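Local coordinates for protein aromatic-L-amino-acid decarboxylase (Catharanthus roseus, PDB 6EEW) that decarboxylates L-tryptophan to tryptamine and 5-hydroxy-L-tryptophan to serotonin, using pyridoxal 5'-phosphate as cofactor and working as a homodimer, at residues Ile282-Asp287 / Glu308-Leu313; Ala288-Ser293 / Asn421-Cys426; Ile163-Ser168 / Lys372-Lys377; Gly198-His203 / Ile223-Glu228. All coordinates share one frame; numbering follows the deposited sequence.

Contact 1 of 4, residues Ile282-Asp287 / Glu308-Leu313; sequences IWIHVD and ERVDSL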
loop_
_atom_site.group_PDB
_atom_site.type_symbol
_atom_site.label_atom_id
_atom_site.label_comp_id
_atom_site.label_asym_id
_atom_site.label_seq_id
_atom_site.Cartn_x
_atom_site.Cartn_y
_atom_site.Cartn_z
ATOM N N ILE A 282 -5.634 -11.302 -26.157
ATOM C CA ILE A 282 -4.657 -10.811 -25.196
ATOM C C ILE A 282 -5.310 -9.755 -24.323
ATOM O O ILE A 282 -5.942 -8.821 -24.830
ATOM C CB ILE A 282 -3.435 -10.232 -25.925
ATOM C CG1 ILE A 282 -2.791 -11.311 -26.805
ATOM C CG2 ILE A 282 -2.471 -9.591 -24.932
ATOM C CD1 ILE A 282 -1.834 -10.781 -27.852
ATOM N N TRP A 283 -5.143 -9.881 -23.012
ATOM C CA TRP A 283 -5.570 -8.830 -22.101
ATOM C C TRP A 283 -4.636 -7.645 -22.246
ATOM O O TRP A 283 -3.429 -7.776 -22.035
ATOM C CB TRP A 283 -5.545 -9.318 -20.661
ATOM C CG TRP A 283 -5.966 -8.290 -19.675
ATOM C CD1 TRP A 283 -5.439 -7.036 -19.510
ATOM C CD2 TRP A 283 -6.927 -8.455 -18.634
ATOM N NE1 TRP A 283 -6.055 -6.397 -18.464
ATOM C CE2 TRP A 283 -6.966 -7.252 -17.903
ATOM C CE3 TRP A 283 -7.776 -9.499 -18.257
ATOM C CZ2 TRP A 283 -7.825 -7.061 -16.837
ATOM C CZ3 TRP A 283 -8.624 -9.307 -17.197
ATOM C CH2 TRP A 283 -8.645 -8.102 -16.498
ATOM N N ILE A 284 -5.175 -6.488 -22.586
ATOM C CA ILE A 284 -4.363 -5.290 -22.727
ATOM C C ILE A 284 -4.635 -4.356 -21.559
ATOM O O ILE A 284 -5.788 -3.991 -21.277
ATOM C CB ILE A 284 -4.591 -4.597 -24.082
ATOM C CG1 ILE A 284 -3.702 -3.353 -24.180
ATOM C CG2 ILE A 284 -6.076 -4.319 -24.324
ATOM C CD1 ILE A 284 -3.697 -2.736 -25.555
ATOM N N HIS A 285 -3.562 -3.976 -20.877
ATOM C CA HIS A 285 -3.620 -3.031 -19.781
ATOM C C HIS A 285 -2.815 -1.815 -20.188
ATOM O O HIS A 285 -1.685 -1.947 -20.674
ATOM C CB HIS A 285 -3.064 -3.620 -18.473
ATOM C CG HIS A 285 -2.927 -2.605 -17.385
ATOM N ND1 HIS A 285 -3.951 -2.300 -16.515
ATOM C CD2 HIS A 285 -1.903 -1.773 -17.067
ATOM C CE1 HIS A 285 -3.560 -1.335 -15.697
ATOM N NE2 HIS A 285 -2.319 -1.001 -16.009
ATOM N N VAL A 286 -3.395 -0.641 -19.997
ATOM C CA VAL A 286 -2.730 0.612 -20.304
ATOM C C VAL A 286 -2.203 1.182 -18.996
ATOM O O VAL A 286 -2.979 1.541 -18.095
ATOM C CB VAL A 286 -3.662 1.584 -21.030
ATOM C CG1 VAL A 286 -2.999 2.926 -21.175
ATOM C CG2 VAL A 286 -4.007 1.006 -22.406
ATOM N N ASP A 287 -0.872 1.227 -18.897
ATOM C CA ASP A 287 -0.178 1.872 -17.784
ATOM C C ASP A 287 -0.027 3.346 -18.140
ATOM O O ASP A 287 0.800 3.714 -18.978
ATOM C CB ASP A 287 1.181 1.230 -17.529
ATOM C CG ASP A 287 1.976 1.958 -16.443
ATOM O OD1 ASP A 287 1.372 2.741 -15.668
ATOM O OD2 ASP A 287 3.204 1.744 -16.348
ATOM N N GLU A 308 -12.038 1.903 -25.467
ATOM C CA GLU A 308 -13.178 1.001 -25.344
ATOM C C GLU A 308 -12.815 -0.448 -25.646
ATOM O O GLU A 308 -13.508 -1.353 -25.175
ATOM C CB GLU A 308 -14.328 1.466 -26.241
ATOM C CG GLU A 308 -14.004 1.552 -27.722
ATOM C CD GLU A 308 -13.479 2.928 -28.112
ATOM O OE1 GLU A 308 -13.168 3.732 -27.203
ATOM O OE2 GLU A 308 -13.396 3.218 -29.328
ATOM N N ARG A 309 -11.740 -0.694 -26.392
ATOM C CA ARG A 309 -11.310 -2.061 -26.655
ATOM C C ARG A 309 -10.379 -2.600 -25.579
ATOM O O ARG A 309 -10.025 -3.787 -25.616
ATOM C CB ARG A 309 -10.592 -2.152 -28.002
ATOM C CG ARG A 309 -11.469 -1.945 -29.208
ATOM C CD ARG A 309 -10.669 -2.160 -30.490
ATOM N NE ARG A 309 -9.662 -1.119 -30.683
ATOM C CZ ARG A 309 -9.907 0.057 -31.253
ATOM N NH1 ARG A 309 -11.133 0.349 -31.672
ATOM N NH2 ARG A 309 -8.935 0.952 -31.395
ATOM N N VAL A 310 -9.987 -1.769 -24.641
ATOM C CA VAL A 310 -8.915 -2.063 -23.706
ATOM C C VAL A 310 -9.455 -2.781 -22.479
ATOM O O VAL A 310 -10.607 -2.605 -22.066
ATOM C CB VAL A 310 -8.174 -0.765 -23.338
ATOM C CG1 VAL A 310 -7.501 -0.915 -21.991
ATOM C CG2 VAL A 310 -7.129 -0.489 -24.397
ATOM N N ASP A 311 -8.607 -3.619 -21.890
ATOM C CA ASP A 311 -9.054 -4.404 -20.752
ATOM C C ASP A 311 -8.918 -3.641 -19.445
ATOM O O ASP A 311 -9.866 -3.589 -18.658
ATOM C CB ASP A 311 -8.258 -5.696 -20.675
ATOM C CG ASP A 311 -8.492 -6.572 -21.856
ATOM O OD1 ASP A 311 -9.618 -7.099 -22.000
ATOM O OD2 ASP A 311 -7.542 -6.721 -22.648
ATOM N N SER A 312 -7.795 -2.964 -19.226
ATOM C CA SER A 312 -7.693 -2.215 -17.981
ATOM C C SER A 312 -6.851 -0.977 -18.199
ATOM O O SER A 312 -6.109 -0.870 -19.181
ATOM C CB SER A 312 -7.127 -3.069 -16.828
ATOM O OG SER A 312 -5.964 -3.825 -17.180
ATOM N N LEU A 313 -7.008 -0.019 -17.282
ATOM C CA LEU A 313 -6.282 1.241 -17.362
ATOM C C LEU A 313 -5.886 1.695 -15.967
ATOM O O LEU A 313 -6.642 1.507 -15.011
ATOM C CB LEU A 313 -7.125 2.324 -18.057
ATOM C CG LEU A 313 -6.692 3.766 -17.807
ATOM C CD1 LEU A 313 -5.434 4.088 -18.612
ATOM C CD2 LEU A 313 -7.832 4.704 -18.159
#

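Contact 2 of 4, residues Ala288-Ser293 / Asn421-Cys426; sequences AAYAGS and NFSLVC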
loop_
_atom_site.group_PDB
_atom_site.type_symbol
_atom_site.label_atom_id
_atom_site.label_comp_id
_atom_site.label_asym_id
_atom_site.label_seq_id
_atom_site.Cartn_x
_atom_site.Cartn_y
_atom_site.Cartn_z
ATOM N N ALA A 288 -0.850 4.187 -17.522
ATOM C CA ALA A 288 -0.728 5.622 -17.705
ATOM C C ALA A 288 -0.392 6.269 -16.374
ATOM O O ALA A 288 -1.067 7.215 -15.954
ATOM C CB ALA A 288 -2.012 6.209 -18.295
ATOM N N ALA A 289 0.627 5.742 -15.689
ATOM C CA ALA A 289 0.953 6.261 -14.365
ATOM C C ALA A 289 1.118 7.774 -14.394
ATOM O O ALA A 289 0.458 8.500 -13.643
ATOM C CB ALA A 289 2.224 5.607 -13.836
ATOM N N TYR A 290 1.950 8.275 -15.302
ATOM C CA TYR A 290 2.227 9.711 -15.334
ATOM C C TYR A 290 1.287 10.441 -16.288
ATOM O O TYR A 290 0.506 11.297 -15.856
ATOM C CB TYR A 290 3.700 9.959 -15.700
ATOM C CG TYR A 290 4.033 11.336 -16.245
ATOM C CD1 TYR A 290 4.153 12.433 -15.397
ATOM C CD2 TYR A 290 4.265 11.535 -17.608
ATOM C CE1 TYR A 290 4.473 13.694 -15.889
ATOM C CE2 TYR A 290 4.580 12.809 -18.123
ATOM C CZ TYR A 290 4.682 13.872 -17.256
ATOM O OH TYR A 290 4.999 15.115 -17.737
ATOM N N ALA A 291 1.324 10.087 -17.580
ATOM C CA ALA A 291 0.655 10.888 -18.606
ATOM C C ALA A 291 -0.867 10.791 -18.552
ATOM O O ALA A 291 -1.548 11.702 -19.024
ATOM C CB ALA A 291 1.136 10.464 -20.001
ATOM N N GLY A 292 -1.419 9.729 -17.973
ATOM C CA GLY A 292 -2.867 9.611 -17.927
ATOM C C GLY A 292 -3.552 10.815 -17.308
ATOM O O GLY A 292 -4.622 11.229 -17.761
ATOM N N SER A 293 -2.947 11.408 -16.277
ATOM C CA SER A 293 -3.594 12.572 -15.675
ATOM C C SER A 293 -3.820 13.665 -16.716
ATOM O O SER A 293 -4.870 14.333 -16.715
ATOM C CB SER A 293 -2.748 13.103 -14.527
ATOM O OG SER A 293 -2.638 12.118 -13.519
ATOM N N ASN A 421 6.403 15.096 -25.489
ATOM C CA ASN A 421 4.980 14.781 -25.550
ATOM C C ASN A 421 4.178 15.424 -24.430
ATOM O O ASN A 421 2.992 15.710 -24.610
ATOM C CB ASN A 421 4.765 13.269 -25.453
ATOM C CG ASN A 421 5.436 12.503 -26.569
ATOM O OD1 ASN A 421 5.328 12.866 -27.742
ATOM N ND2 ASN A 421 6.141 11.434 -26.206
ATOM N N PHE A 422 4.784 15.622 -23.268
ATOM C CA PHE A 422 4.072 16.141 -22.112
ATOM C C PHE A 422 4.940 17.171 -21.398
ATOM O O PHE A 422 5.263 18.220 -21.961
ATOM C CB PHE A 422 3.683 14.985 -21.180
ATOM C CG PHE A 422 2.907 13.886 -21.868
ATOM C CD1 PHE A 422 1.536 13.996 -22.053
ATOM C CD2 PHE A 422 3.550 12.764 -22.356
ATOM C CE1 PHE A 422 0.816 12.989 -22.689
ATOM C CE2 PHE A 422 2.838 11.755 -22.988
ATOM C CZ PHE A 422 1.461 11.874 -23.152
ATOM N N SER A 423 5.318 16.886 -20.151
ATOM C CA SER A 423 6.061 17.835 -19.332
ATOM C C SER A 423 7.548 17.501 -19.229
ATOM O O SER A 423 8.291 18.228 -18.558
ATOM C CB SER A 423 5.442 17.922 -17.937
ATOM O OG SER A 423 6.281 18.674 -17.094
ATOM N N LEU A 424 7.991 16.406 -19.838
ATOM C CA LEU A 424 9.370 15.947 -19.704
ATOM C C LEU A 424 10.124 16.290 -20.974
ATOM O O LEU A 424 9.670 15.947 -22.070
ATOM C CB LEU A 424 9.434 14.436 -19.448
ATOM C CG LEU A 424 10.766 13.786 -19.816
ATOM C CD1 LEU A 424 11.886 14.270 -18.904
ATOM C CD2 LEU A 424 10.655 12.269 -19.794
ATOM N N VAL A 425 11.282 16.936 -20.822
ATOM C CA VAL A 425 12.120 17.353 -21.948
ATOM C C VAL A 425 13.420 16.557 -21.903
ATOM O O VAL A 425 14.171 16.641 -20.925
ATOM C CB VAL A 425 12.403 18.866 -21.905
ATOM C CG1 VAL A 425 13.225 19.320 -23.115
ATOM C CG2 VAL A 425 11.126 19.644 -21.788
ATOM N N CYS A 426 13.698 15.804 -22.962
ATOM C CA CYS A 426 14.926 15.030 -23.083
ATOM C C CYS A 426 15.880 15.745 -24.030
ATOM O O CYS A 426 15.533 15.993 -25.189
ATOM C CB CYS A 426 14.627 13.617 -23.582
ATOM S SG CYS A 426 13.537 12.655 -22.489
#

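Contact 3 of 4, residues Ile163-Ser168 / Lys372-Lys377; sequences IQNTTS and KFRSLK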
loop_
_atom_site.group_PDB
_atom_site.type_symbol
_atom_site.label_atom_id
_atom_site.label_comp_id
_atom_site.label_asym_id
_atom_site.label_seq_id
_atom_site.Cartn_x
_atom_site.Cartn_y
_atom_site.Cartn_z
ATOM N N ILE A 163 -9.049 2.231 -6.141
ATOM C CA ILE A 163 -7.842 2.981 -5.808
ATOM C C ILE A 163 -6.863 2.036 -5.127
ATOM O O ILE A 163 -7.101 1.580 -4.007
ATOM C CB ILE A 163 -8.160 4.182 -4.914
ATOM C CG1 ILE A 163 -9.179 5.083 -5.594
ATOM C CG2 ILE A 163 -6.870 4.920 -4.536
ATOM C CD1 ILE A 163 -9.633 6.284 -4.707
ATOM N N GLN A 164 -5.778 1.722 -5.825
ATOM C CA GLN A 164 -4.645 0.982 -5.306
ATOM C C GLN A 164 -3.568 1.956 -4.826
ATOM O O GLN A 164 -3.697 3.182 -4.926
ATOM C CB GLN A 164 -4.104 0.046 -6.388
ATOM C CG GLN A 164 -5.155 -0.871 -6.986
ATOM C CD GLN A 164 -5.232 -2.202 -6.283
ATOM O OE1 GLN A 164 -4.435 -2.485 -5.393
ATOM N NE2 GLN A 164 -6.195 -3.029 -6.672
ATOM N N ASN A 165 -2.492 1.394 -4.284
ATOM C CA ASN A 165 -1.367 2.200 -3.825
ATOM C C ASN A 165 -0.413 2.541 -4.961
ATOM O O ASN A 165 0.092 3.666 -5.033
ATOM C CB ASN A 165 -0.594 1.445 -2.740
ATOM C CG ASN A 165 -1.338 1.384 -1.420
ATOM O OD1 ASN A 165 -1.855 2.384 -0.941
ATOM N ND2 ASN A 165 -1.421 0.196 -0.845
ATOM N N THR A 166 -0.134 1.584 -5.843
ATOM C CA THR A 166 0.990 1.707 -6.753
ATOM C C THR A 166 0.565 1.260 -8.140
ATOM O O THR A 166 -0.502 0.669 -8.337
ATOM C CB THR A 166 2.199 0.867 -6.313
ATOM O OG1 THR A 166 1.887 -0.528 -6.438
ATOM C CG2 THR A 166 2.572 1.155 -4.870
ATOM N N THR A 167 1.412 1.570 -9.117
ATOM C CA THR A 167 1.219 0.980 -10.433
ATOM C C THR A 167 1.608 -0.487 -10.422
ATOM O O THR A 167 0.947 -1.319 -11.053
ATOM C CB THR A 167 2.022 1.755 -11.474
ATOM O OG1 THR A 167 1.526 3.093 -11.513
ATOM C CG2 THR A 167 1.854 1.131 -12.857
ATOM N N SER A 168 2.684 -0.826 -9.712
ATOM C CA SER A 168 3.154 -2.204 -9.715
ATOM C C SER A 168 2.056 -3.158 -9.265
ATOM O O SER A 168 1.836 -4.194 -9.901
ATOM C CB SER A 168 4.409 -2.344 -8.858
ATOM O OG SER A 168 5.540 -1.843 -9.562
ATOM N N LYS A 372 -6.899 1.906 3.812
ATOM C CA LYS A 372 -7.267 3.220 4.329
ATOM C C LYS A 372 -8.495 3.773 3.601
ATOM O O LYS A 372 -9.036 3.165 2.673
ATOM C CB LYS A 372 -6.094 4.191 4.223
ATOM C CG LYS A 372 -4.859 3.684 4.931
ATOM C CD LYS A 372 -3.743 4.709 5.019
ATOM C CE LYS A 372 -4.175 5.941 5.749
ATOM N NZ LYS A 372 -2.991 6.707 6.281
ATOM N N PHE A 373 -8.948 4.944 4.060
ATOM C CA PHE A 373 -10.022 5.712 3.434
ATOM C C PHE A 373 -9.435 6.517 2.263
ATOM O O PHE A 373 -9.324 7.746 2.281
ATOM C CB PHE A 373 -10.696 6.592 4.487
ATOM C CG PHE A 373 -11.962 7.239 4.022
ATOM C CD1 PHE A 373 -12.308 7.236 2.678
ATOM C CD2 PHE A 373 -12.803 7.864 4.926
ATOM C CE1 PHE A 373 -13.463 7.837 2.244
ATOM C CE2 PHE A 373 -13.964 8.475 4.510
ATOM C CZ PHE A 373 -14.298 8.471 3.170
ATOM N N ARG A 374 -9.082 5.784 1.210
ATOM C CA ARG A 374 -8.219 6.311 0.162
ATOM C C ARG A 374 -8.904 7.383 -0.687
ATOM O O ARG A 374 -8.239 8.295 -1.186
ATOM C CB ARG A 374 -7.746 5.161 -0.739
ATOM C CG ARG A 374 -6.815 4.132 -0.095
ATOM C CD ARG A 374 -6.532 2.936 -1.026
ATOM N NE ARG A 374 -5.642 1.975 -0.379
ATOM C CZ ARG A 374 -5.407 0.737 -0.813
ATOM N NH1 ARG A 374 -5.998 0.286 -1.911
ATOM N NH2 ARG A 374 -4.578 -0.057 -0.145
ATOM N N SER A 375 -10.218 7.284 -0.884
ATOM C CA SER A 375 -10.901 8.125 -1.859
ATOM C C SER A 375 -11.146 9.539 -1.351
ATOM O O SER A 375 -11.404 10.445 -2.163
ATOM C CB SER A 375 -12.239 7.486 -2.238
ATOM O OG SER A 375 -13.096 7.418 -1.099
ATOM N N LEU A 376 -11.054 9.748 -0.035
ATOM C CA LEU A 376 -11.406 11.041 0.543
ATOM C C LEU A 376 -10.569 12.158 -0.064
ATOM O O LEU A 376 -11.094 13.202 -0.467
ATOM C CB LEU A 376 -11.201 11.006 2.057
ATOM C CG LEU A 376 -11.597 12.258 2.837
ATOM C CD1 LEU A 376 -13.137 12.472 2.822
ATOM C CD2 LEU A 376 -11.038 12.205 4.269
ATOM N N LYS A 377 -9.254 11.968 -0.108
ATOM C CA LYS A 377 -8.405 13.042 -0.591
ATOM C C LYS A 377 -8.640 13.308 -2.075
ATOM O O LYS A 377 -8.590 14.465 -2.503
ATOM C CB LYS A 377 -6.939 12.712 -0.299
ATOM C CG LYS A 377 -6.373 11.527 -1.077
ATOM C CD LYS A 377 -4.877 11.404 -0.807
ATOM C CE LYS A 377 -4.265 10.162 -1.439
ATOM N NZ LYS A 377 -2.769 10.073 -1.183
HETATM O O HOH W 1 -3.342 3.601 1.066
#

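Contact 4 of 4, residues Gly198-His203 / Ile223-Glu228; sequences GSDQTH and IPTTVE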
loop_
_atom_site.group_PDB
_atom_site.type_symbol
_atom_site.label_atom_id
_atom_site.label_comp_id
_atom_site.label_asym_id
_atom_site.label_seq_id
_atom_site.Cartn_x
_atom_site.Cartn_y
_atom_site.Cartn_z
ATOM N N GLY A 198 5.674 -6.626 -23.249
ATOM C CA GLY A 198 5.821 -5.241 -22.824
ATOM C C GLY A 198 6.893 -4.538 -23.629
ATOM O O GLY A 198 7.832 -5.168 -24.120
ATOM N N SER A 199 6.779 -3.215 -23.735
ATOM C CA SER A 199 7.811 -2.444 -24.416
ATOM C C SER A 199 9.163 -2.585 -23.723
ATOM O O SER A 199 9.252 -2.668 -22.496
ATOM C CB SER A 199 7.429 -0.964 -24.466
ATOM O OG SER A 199 8.574 -0.183 -24.776
ATOM N N ASP A 200 10.236 -2.561 -24.525
ATOM C CA ASP A 200 11.580 -2.501 -23.959
ATOM C C ASP A 200 11.856 -1.183 -23.251
ATOM O O ASP A 200 12.908 -1.045 -22.618
ATOM C CB ASP A 200 12.631 -2.754 -25.047
ATOM C CG ASP A 200 12.653 -1.664 -26.117
ATOM O OD1 ASP A 200 11.944 -0.645 -25.951
ATOM O OD2 ASP A 200 13.367 -1.831 -27.129
ATOM N N GLN A 201 10.926 -0.239 -23.314
ATOM C CA GLN A 201 10.981 1.011 -22.567
ATOM C C GLN A 201 10.347 0.884 -21.193
ATOM O O GLN A 201 10.287 1.873 -20.452
ATOM C CB GLN A 201 10.307 2.145 -23.356
ATOM C CG GLN A 201 10.938 2.388 -24.705
ATOM C CD GLN A 201 12.396 2.720 -24.557
ATOM O OE1 GLN A 201 12.760 3.639 -23.830
ATOM N NE2 GLN A 201 13.245 1.976 -25.247
ATOM N N THR A 202 9.796 -0.277 -20.875
ATOM C CA THR A 202 9.298 -0.573 -19.536
ATOM C C THR A 202 9.873 -1.917 -19.103
ATOM O O THR A 202 9.146 -2.906 -19.002
ATOM C CB THR A 202 7.784 -0.600 -19.516
ATOM O OG1 THR A 202 7.328 -1.615 -20.415
ATOM C CG2 THR A 202 7.236 0.758 -19.942
ATOM N N HIS A 203 11.188 -1.968 -18.899
ATOM C CA HIS A 203 11.853 -3.224 -18.576
ATOM C C HIS A 203 12.330 -3.285 -17.128
ATOM O O HIS A 203 12.998 -4.254 -16.753
ATOM C CB HIS A 203 13.040 -3.477 -19.510
ATOM C CG HIS A 203 14.226 -2.609 -19.231
ATOM N ND1 HIS A 203 14.294 -1.288 -19.616
ATOM C CD2 HIS A 203 15.387 -2.871 -18.584
ATOM C CE1 HIS A 203 15.450 -0.776 -19.230
ATOM N NE2 HIS A 203 16.133 -1.715 -18.600
ATOM N N ILE A 223 9.256 -6.016 -26.324
ATOM C CA ILE A 223 9.136 -5.631 -27.726
ATOM C C ILE A 223 10.191 -4.578 -28.050
ATOM O O ILE A 223 10.168 -3.473 -27.486
ATOM C CB ILE A 223 7.725 -5.124 -28.037
ATOM C CG1 ILE A 223 6.696 -6.134 -27.550
ATOM C CG2 ILE A 223 7.563 -4.948 -29.524
ATOM C CD1 ILE A 223 5.325 -5.537 -27.374
ATOM N N PRO A 224 11.123 -4.873 -28.943
ATOM C CA PRO A 224 12.141 -3.879 -29.306
ATOM C C PRO A 224 11.531 -2.647 -29.962
ATOM O O PRO A 224 10.598 -2.737 -30.762
ATOM C CB PRO A 224 13.045 -4.641 -30.285
ATOM C CG PRO A 224 12.207 -5.809 -30.756
ATOM C CD PRO A 224 11.357 -6.177 -29.587
ATOM N N THR A 225 12.069 -1.485 -29.601
ATOM C CA THR A 225 11.614 -0.216 -30.134
ATOM C C THR A 225 12.815 0.554 -30.659
ATOM O O THR A 225 13.948 0.337 -30.223
ATOM C CB THR A 225 10.900 0.631 -29.085
ATOM O OG1 THR A 225 11.839 1.029 -28.079
ATOM C CG2 THR A 225 9.753 -0.136 -28.462
ATOM N N THR A 226 12.554 1.444 -31.612
ATOM C CA THR A 226 13.601 2.201 -32.279
ATOM C C THR A 226 13.234 3.679 -32.342
ATOM O O THR A 226 12.068 4.075 -32.185
ATOM C CB THR A 226 13.861 1.655 -33.687
ATOM O OG1 THR A 226 12.779 2.029 -34.541
ATOM C CG2 THR A 226 13.976 0.137 -33.658
ATOM N N VAL A 227 14.260 4.502 -32.583
ATOM C CA VAL A 227 14.043 5.933 -32.746
ATOM C C VAL A 227 13.047 6.229 -33.866
ATOM O O VAL A 227 12.395 7.278 -33.851
ATOM C CB VAL A 227 15.391 6.647 -32.999
ATOM C CG1 VAL A 227 15.980 6.230 -34.350
ATOM C CG2 VAL A 227 15.225 8.161 -32.896
ATOM N N GLU A 228 12.880 5.305 -34.818
ATOM C CA GLU A 228 11.972 5.549 -35.933
ATOM C C GLU A 228 10.521 5.695 -35.478
ATOM O O GLU A 228 9.724 6.353 -36.157
ATOM C CB GLU A 228 12.103 4.425 -36.960
ATOM C CG GLU A 228 13.467 4.362 -37.625
ATOM C CD GLU A 228 13.778 5.634 -38.416
ATOM O OE1 GLU A 228 12.828 6.354 -38.817
ATOM O OE2 GLU A 228 14.977 5.915 -38.634
#

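Contact 1 of 4, residues Ile282-Asp287 / Glu308-Leu313
Trp283 and His285 both reach across to Ser312, where strands 283-287 and 312-315 lie side by side and parallel as the two ends of a beta-alpha-beta unit in the seven-stranded sheet of a fold type I pyridoxal-phosphate enzyme. The pairing places His285 beside Ser312 and Val286 beside Leu313. Ile284 O takes two backbone donors, Asp311 N and Ser312 N, and Val286 N donates to Ser312 O over 2.8 Å.

The Trp283 side chain can be followed outward. Its CB lies 3.8 Å from Asp311 OD2. CG stands anti to the backbone N (chi1 180°), which lays the indole alongside 311-312. CD1 then comes within 3.3 Å of Asp311 CB, which sits over the ring face in a CH-pi contact, 3.2 Å from the centroid of the five-membered ring and 13° off its normal. At the tip of that ring, NE1 donates to Ser312 OG (2.9 Å), which lies practically in the indole plane. CZ2 passes the same oxygen at 3.7 Å. Ser312 OG is also hydrogen-bonded to His285 ND1 at 2.6 Å, in the imidazole plane. Two rings therefore fix the hydroxyl's position, and His285 NE2 is bound in turn by Ser314. Asp311 OD2 also approaches Ile284 N, but so closely that the modelled length is doubtful.

On the other face, Val286 CG2 packs against Val310, with helix 270-280 covering Ile284 and Val310, and Val286 CG1 touches Leu313 CD1 at 3.7 Å.

Contact 2 of 4, residues Ala288-Ser293 / Asn421-Cys426
Tyr290, Phe422 and Ala291 supply most of the surface buried where the loop after strand 283-287 meets the residues leading into strand 424-429. The methyl of Ala291 sits over one face of the Phe422 ring. Its CB lies 3.6 Å from the ring centroid and 18° off the normal, displaced toward CZ, to which it comes within 3.5 Å; this is a CH-pi contact. Phe422 CG stands anti to its own carbonyl carbon (chi1 -54°), which sends the ring back toward Ala291.

Tyr290 and Phe422 run past each other in opposite directions, so that Tyr290 CE2 packs on Phe422 CB at 3.9 Å instead of ring on ring. The phenol tip reaches the backbone beyond: Ser423 N donates to Tyr290 OH over 3.0 Å, at a bent 136°. The hydroxyl is modelled too near Ser423 CB, so the exact length of that bond is doubtful.

Tyr290 is also stacked with Phe101, of the tryptophan pocket, and with Trp320, next to the cofactor lysine; its side chain is about 7 Å from a bound tryptophan. Behind the contact, Phe422 meets Tyr303, Ser423 and Val425 pair with strand 465-471 and the residue following it, and helix 375-409 packs on their side chains.

Contact 3 of 4, residues Ile163-Ser168 / Lys372-Lys377
Arg374 and Ile163 form the first shell. The arginine chain runs extended from CG to NE (chi3 -180°) alongside the isoleucine, in the opposite sense, and its CB touches Ile163 CG2 at 3.9 Å. At its tip, NH1 donates to Ile163 O over 2.7 Å; the donor lies in the carbonyl plane, on a lone pair, with a C=O...N angle of 144°. Ile163 CD1 meanwhile rests on Ser375 CA at 3.6 Å.

Asn165 comes over one face of the guanidinium, amide and guanidinium planes 64° apart. Its ND2 stands 3.2 Å from Arg374 NH2, but both are donors, so this is proximity and not a bond. The link is made by water, which donates to Asn165 OD1 (2.8 Å) and accepts from Arg374 NE (3.2 Å).

Further out, Glu136 takes the N-H of Ile163 and Glu169 that of Asn165, which positions the chain as it leaves strand 160-164. Ala368 of the second subunit packs on Thr166 and Ser168. Thr166 then caps helix 167-186 through its OG1, while Thr167 N and Ser168 OG bind the cofactor phosphate of the modified lysine at 319: the phosphate-binding helix start characteristic of fold type I pyridoxal-phosphate enzymes.

Contact 4 of 4, residues Gly198-His203 / Ile223-Glu228
Asp200 and Thr225 clasp each other just past the C-terminal ends of two parallel neighbours, strand 194-199 and the outermost strand 220-223, in the large-domain sheet. Asp200 belongs to a type I turn, Ser199 to Thr202, which carries the chain on to the substrate-binding His203. A single parallel bridge, Ser199 with Ile223, leads into the Asp200-Thr225 pair: Ile223 N donates to Gly198 O over 2.8 Å, and Ile223 O receives Asp200 N at 3.1 Å, the donor standing well above the carbonyl plane.

The carboxylate then takes over from the backbone. With chi1 at 65°, Asp200 CG lies between its own N and carbonyl carbon, and both oxygens face 224-225. OD1 accepts from Thr225 OG1 (2.7 Å) on its syn lone pair, and from Gln201 NE2 (3.0 Å) 56° out of the carboxylate plane. OD2 accepts Thr225 N at 2.8 Å, likewise from above the plane. Three donors thus hold the charged group, which would probably favour its ionised form.

Within the turn, Ser199 OG accepts Gln201 N at 2.8 Å, an ST turn. Next to the Asp200-Thr225 pair, Ile223 packs its side chain against helix 235-247, touching Val237, Leu238 and Met241. The turn is closed at one carbonyl: Ser199 O takes Thr202 N at 2.9 Å and Thr202 OG1 at 3.0 Å, both from the same face of its plane.

Overall arrangement
Along the chain, the segments of contact 3 bracket contacts 4 and 1, which follow in that order; contact 2 starts between the two halves of contact 1 and closes after contact 3. Contacts 1, 3 and 4 all reach the seven-stranded sheet: 160-164 and 220-223 are its outermost strands, and the pair of contact 1 lies in the interior. Contact 2 joins this domain to the four-stranded antiparallel sheet. Centres are 17 to 20 Å apart, except contacts 3 and 4 at 29 Å. Contacts 1, 2 and 3 touch pairwise. Contact 3 holds the cofactor phosphate and contact 2 lies close to the bound tryptophan, so the three probably help to frame the active site.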